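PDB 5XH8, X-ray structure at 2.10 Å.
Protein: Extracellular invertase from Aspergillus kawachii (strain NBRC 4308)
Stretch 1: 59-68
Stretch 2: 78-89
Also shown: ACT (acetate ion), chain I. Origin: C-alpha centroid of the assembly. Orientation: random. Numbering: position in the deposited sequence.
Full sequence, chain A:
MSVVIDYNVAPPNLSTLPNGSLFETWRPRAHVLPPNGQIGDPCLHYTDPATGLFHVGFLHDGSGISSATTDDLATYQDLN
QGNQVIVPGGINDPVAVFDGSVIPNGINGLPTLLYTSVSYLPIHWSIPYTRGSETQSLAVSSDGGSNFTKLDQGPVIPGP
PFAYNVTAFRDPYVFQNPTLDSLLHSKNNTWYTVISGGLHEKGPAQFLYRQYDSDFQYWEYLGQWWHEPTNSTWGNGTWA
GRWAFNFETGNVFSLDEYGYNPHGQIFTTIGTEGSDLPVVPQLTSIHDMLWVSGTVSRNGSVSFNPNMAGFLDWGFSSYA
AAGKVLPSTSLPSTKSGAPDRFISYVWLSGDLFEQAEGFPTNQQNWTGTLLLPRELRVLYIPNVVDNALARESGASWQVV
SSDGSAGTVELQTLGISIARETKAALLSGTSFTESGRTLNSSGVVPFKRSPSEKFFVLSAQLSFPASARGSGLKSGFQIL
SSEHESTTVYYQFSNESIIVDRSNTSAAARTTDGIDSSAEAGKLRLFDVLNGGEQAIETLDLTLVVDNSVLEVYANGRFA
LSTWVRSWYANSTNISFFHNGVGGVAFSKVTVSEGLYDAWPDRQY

Stretch 1 (59-68) LHDGSGISSA
Stretch 2 (78-89) DLNQGNQVIVPG

A strand edge can be satisfied by a neighbour that is itself barely a strand, and this invertase offers a worked example. The second stretch runs antiparallel to residues 65-68, and its polar links are mostly backbone. Val85 N donates to Ile65 O at 2.7 Å, and Ser66 OG (chi1 m) serves the irregular segment by donating to Gly82 O at 2.7 Å. Gln84 (m, p, chi3 -22°) reaches from that segment to the turn of the first stretch, its NE2 donating to His60 O at 2.9 Å. Ile65 N donates to Ile86 O at 3.1 Å, giving a single bridge between Ile65 and Ile86 (CA to CA, 5.7 Å). Farther along, Leu79 N donates to Ser67 O (3.1 Å), beside the non-hydrogen-bonded pair Ala68 and Asp78, whose CA atoms lie 4.3 Å apart and whose side chains share one face of the sheet. In register, Ser66 CA lies 4.1 Å from Gln84 CA and Gly64 CA 4.3 Å from Val87 CA.

Residues 59-60 and 65-68 are extended (Ile65 -119/129, Ser66 -105/168, Ser67 -152/157, Ala68 -147/162), joined by a type I' turn from His60 to Ser63 followed by Gly64. Asp61 (phi/psi 58/28) and Gly62 (61/22) occupy the left-handed region. Ser63 N donates to His60 O (3.0 Å), so that carbonyl accepts from both Ser63 N and Gln84; His60 N donates to Gly64 O (3.0 Å), and Ser63 OG (chi1 m) to Asp61 O (2.9 Å).

The second stretch turns, with Gly82 N bonded to Leu79 O (2.9 Å) and Asn83 N to Asn80 O (3.0 Å). Asn80 (55/29) and Gln81 (53/31) are left-handed, and Gly82 takes 94/-11.

Water extends the network. One molecule accepts from Gln84 NE2 (2.9 Å) and donates to Asp61 OD2 (2.7 Å); another donates to Ser67 O (2.9 Å) and Asp78 OD1 (2.7 Å). His60 (chi1 t, chi2 36°) directs NE2 at an acetate, probably from the crystallisation liquor, bonding OXT at 3.0 Å and, weakly, O at 3.1 Å.

Packing completes the contact, which buries 645 Å² in all. Gly64 (108/-166) lets the chains close in: its CA makes a CA-H...O contact with Ile86 O at 3.2 Å, and a CB there would stand 2.0 Å from Ile86 O. Ile65 CD1 (m, t) meets Ile86 CG2 (chi1 and chi2 t) at 3.9 Å. Ser67 (chi1 t) places CB 3.9 Å from Val85 CG1 and OG 3.6 Å from Leu79 CD1 (m, t).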

# COMPACT_ATOMS: atom_id res chain seq x y z
N LEU A 59 2.75 20.23 -11.98
CA LEU A 59 3.84 19.98 -11.03
C LEU A 59 4.68 21.24 -10.91
O LEU A 59 4.86 21.97 -11.88
CB LEU A 59 4.72 18.82 -11.50
CG LEU A 59 4.05 17.44 -11.64
CD1 LEU A 59 5.12 16.39 -11.77
CD2 LEU A 59 3.14 17.14 -10.46
N HIS A 60 5.13 21.54 -9.69
CA HIS A 60 5.84 22.78 -9.39
C HIS A 60 6.99 22.48 -8.43
O HIS A 60 6.79 21.92 -7.34
CB HIS A 60 4.87 23.83 -8.81
CG HIS A 60 5.49 25.16 -8.54
ND1 HIS A 60 6.46 25.71 -9.35
CD2 HIS A 60 5.24 26.07 -7.57
CE1 HIS A 60 6.78 26.91 -8.90
NE2 HIS A 60 6.06 27.15 -7.82
N ASP A 61 8.20 22.77 -8.90
CA ASP A 61 9.44 22.64 -8.11
C ASP A 61 9.69 21.24 -7.57
O ASP A 61 10.31 21.07 -6.53
CB ASP A 61 9.44 23.69 -7.00
CG ASP A 61 9.69 25.11 -7.55
OD1 ASP A 61 10.49 25.23 -8.49
OD2 ASP A 61 9.10 26.08 -7.05
N GLY A 62 9.18 20.23 -8.27
CA GLY A 62 9.34 18.85 -7.80
C GLY A 62 8.72 18.57 -6.44
O GLY A 62 9.12 17.61 -5.78
N SER A 63 7.74 19.38 -6.04
CA SER A 63 7.19 19.27 -4.69
C SER A 63 5.69 19.44 -4.68
O SER A 63 5.16 20.15 -3.84
CB SER A 63 7.83 20.33 -3.77
OG SER A 63 9.22 20.35 -3.97
N GLY A 64 5.00 18.74 -5.56
CA GLY A 64 3.54 18.78 -5.55
C GLY A 64 3.01 19.55 -6.72
O GLY A 64 3.74 19.86 -7.65
N ILE A 65 1.72 19.88 -6.63
CA ILE A 65 0.95 20.39 -7.76
C ILE A 65 0.47 21.79 -7.35
O ILE A 65 -0.10 21.96 -6.27
CB ILE A 65 -0.28 19.49 -8.04
CG1 ILE A 65 0.14 18.04 -8.30
CG2 ILE A 65 -1.08 20.02 -9.22
CD1 ILE A 65 -1.02 17.05 -8.29
N SER A 66 0.71 22.76 -8.23
CA SER A 66 0.16 24.11 -8.11
C SER A 66 -0.97 24.30 -9.12
O SER A 66 -1.15 23.48 -10.04
CB SER A 66 1.26 25.17 -8.31
OG SER A 66 2.11 25.19 -7.19
N SER A 67 -1.72 25.38 -8.95
CA SER A 67 -2.94 25.60 -9.72
C SER A 67 -3.29 27.08 -9.92
O SER A 67 -2.85 27.96 -9.19
CB SER A 67 -4.11 24.85 -9.05
OG SER A 67 -5.26 24.83 -9.86
N ALA A 68 -4.07 27.32 -10.96
CA ALA A 68 -4.65 28.63 -11.26
C ALA A 68 -6.02 28.44 -11.91
O ALA A 68 -6.34 27.34 -12.39
CB ALA A 68 -3.74 29.40 -12.22
N ASP A 78 -3.64 33.08 -10.09
CA ASP A 78 -3.01 32.10 -9.22
C ASP A 78 -3.93 31.70 -8.06
O ASP A 78 -4.64 32.54 -7.54
CB ASP A 78 -1.72 32.65 -8.63
CG ASP A 78 -0.65 32.82 -9.68
OD1 ASP A 78 -0.25 31.80 -10.29
OD2 ASP A 78 -0.28 33.99 -9.93
N LEU A 79 -3.88 30.43 -7.67
CA LEU A 79 -4.37 30.00 -6.37
C LEU A 79 -3.18 29.97 -5.45
O LEU A 79 -2.09 29.60 -5.87
CB LEU A 79 -5.08 28.64 -6.46
CG LEU A 79 -6.34 28.68 -7.34
CD1 LEU A 79 -6.81 27.29 -7.72
CD2 LEU A 79 -7.48 29.47 -6.69
N ASN A 80 -3.38 30.39 -4.20
CA ASN A 80 -2.31 30.40 -3.16
C ASN A 80 -1.06 31.13 -3.53
O ASN A 80 0.02 30.73 -3.08
CB ASN A 80 -1.81 28.99 -2.85
CG ASN A 80 -2.89 28.04 -2.51
OD1 ASN A 80 -2.89 26.91 -2.96
ND2 ASN A 80 -3.82 28.49 -1.70
N GLN A 81 -1.18 32.15 -4.37
CA GLN A 81 -0.02 32.87 -4.86
C GLN A 81 1.03 31.94 -5.48
O GLN A 81 2.23 32.22 -5.42
CB GLN A 81 0.61 33.71 -3.73
CG GLN A 81 -0.40 34.47 -2.87
CD GLN A 81 0.29 35.14 -1.69
OE1 GLN A 81 0.18 34.67 -0.55
NE2 GLN A 81 1.03 36.20 -1.97
N GLY A 82 0.55 30.83 -6.06
CA GLY A 82 1.37 29.89 -6.75
C GLY A 82 1.84 28.72 -5.92
O GLY A 82 2.36 27.79 -6.48
N ASN A 83 1.66 28.78 -4.60
CA ASN A 83 2.04 27.69 -3.71
C ASN A 83 1.13 26.47 -3.93
O ASN A 83 -0.04 26.61 -4.30
CB ASN A 83 2.01 28.11 -2.24
CG ASN A 83 2.99 29.25 -1.94
OD1 ASN A 83 2.61 30.28 -1.39
ND2 ASN A 83 4.21 29.08 -2.35
N GLN A 84 1.72 25.29 -3.73
CA GLN A 84 1.14 24.04 -4.18
C GLN A 84 -0.17 23.76 -3.42
O GLN A 84 -0.31 24.13 -2.25
CB GLN A 84 2.13 22.89 -3.97
CG GLN A 84 3.32 22.87 -4.95
CD GLN A 84 4.52 23.71 -4.51
OE1 GLN A 84 4.38 24.60 -3.70
NE2 GLN A 84 5.71 23.43 -5.08
N VAL A 85 -1.13 23.17 -4.12
CA VAL A 85 -2.42 22.78 -3.52
C VAL A 85 -2.33 21.42 -2.82
O VAL A 85 -3.27 21.01 -2.11
CB VAL A 85 -3.55 22.80 -4.58
CG1 VAL A 85 -3.54 24.13 -5.31
CG2 VAL A 85 -3.43 21.65 -5.60
N ILE A 86 -1.27 20.68 -3.12
CA ILE A 86 -0.98 19.41 -2.48
C ILE A 86 0.54 19.19 -2.56
O ILE A 86 1.13 19.48 -3.59
CB ILE A 86 -1.79 18.22 -3.09
CG1 ILE A 86 -1.57 16.92 -2.31
CG2 ILE A 86 -1.51 18.03 -4.58
CD1 ILE A 86 -2.51 15.80 -2.75
N VAL A 87 1.12 18.67 -1.47
CA VAL A 87 2.55 18.46 -1.37
C VAL A 87 2.83 17.06 -0.86
O VAL A 87 1.98 16.48 -0.19
CB VAL A 87 3.22 19.52 -0.43
CG1 VAL A 87 3.14 20.92 -1.03
CG2 VAL A 87 2.63 19.53 0.98
N PRO A 88 4.04 16.54 -1.12
CA PRO A 88 4.44 15.25 -0.55
C PRO A 88 4.67 15.31 0.96
O PRO A 88 4.65 16.40 1.53
CB PRO A 88 5.75 14.94 -1.28
CG PRO A 88 6.31 16.28 -1.63
CD PRO A 88 5.12 17.16 -1.91
N GLY A 89 4.92 14.16 1.58
CA GLY A 89 5.20 14.09 3.02
C GLY A 89 4.06 13.46 3.82
O GLY A 89 4.16 13.39 5.01
C ACT I . 5.77 30.04 -6.05
O ACT I . 6.09 30.21 -7.28
OXT ACT I . 5.86 28.92 -5.44
CH3 ACT I . 5.24 31.15 -5.20
O HOH W 1 7.77 25.44 -4.84
O HOH W 2 -0.99 27.19 -6.80
O HOH W 3 -0.25 29.14 -9.68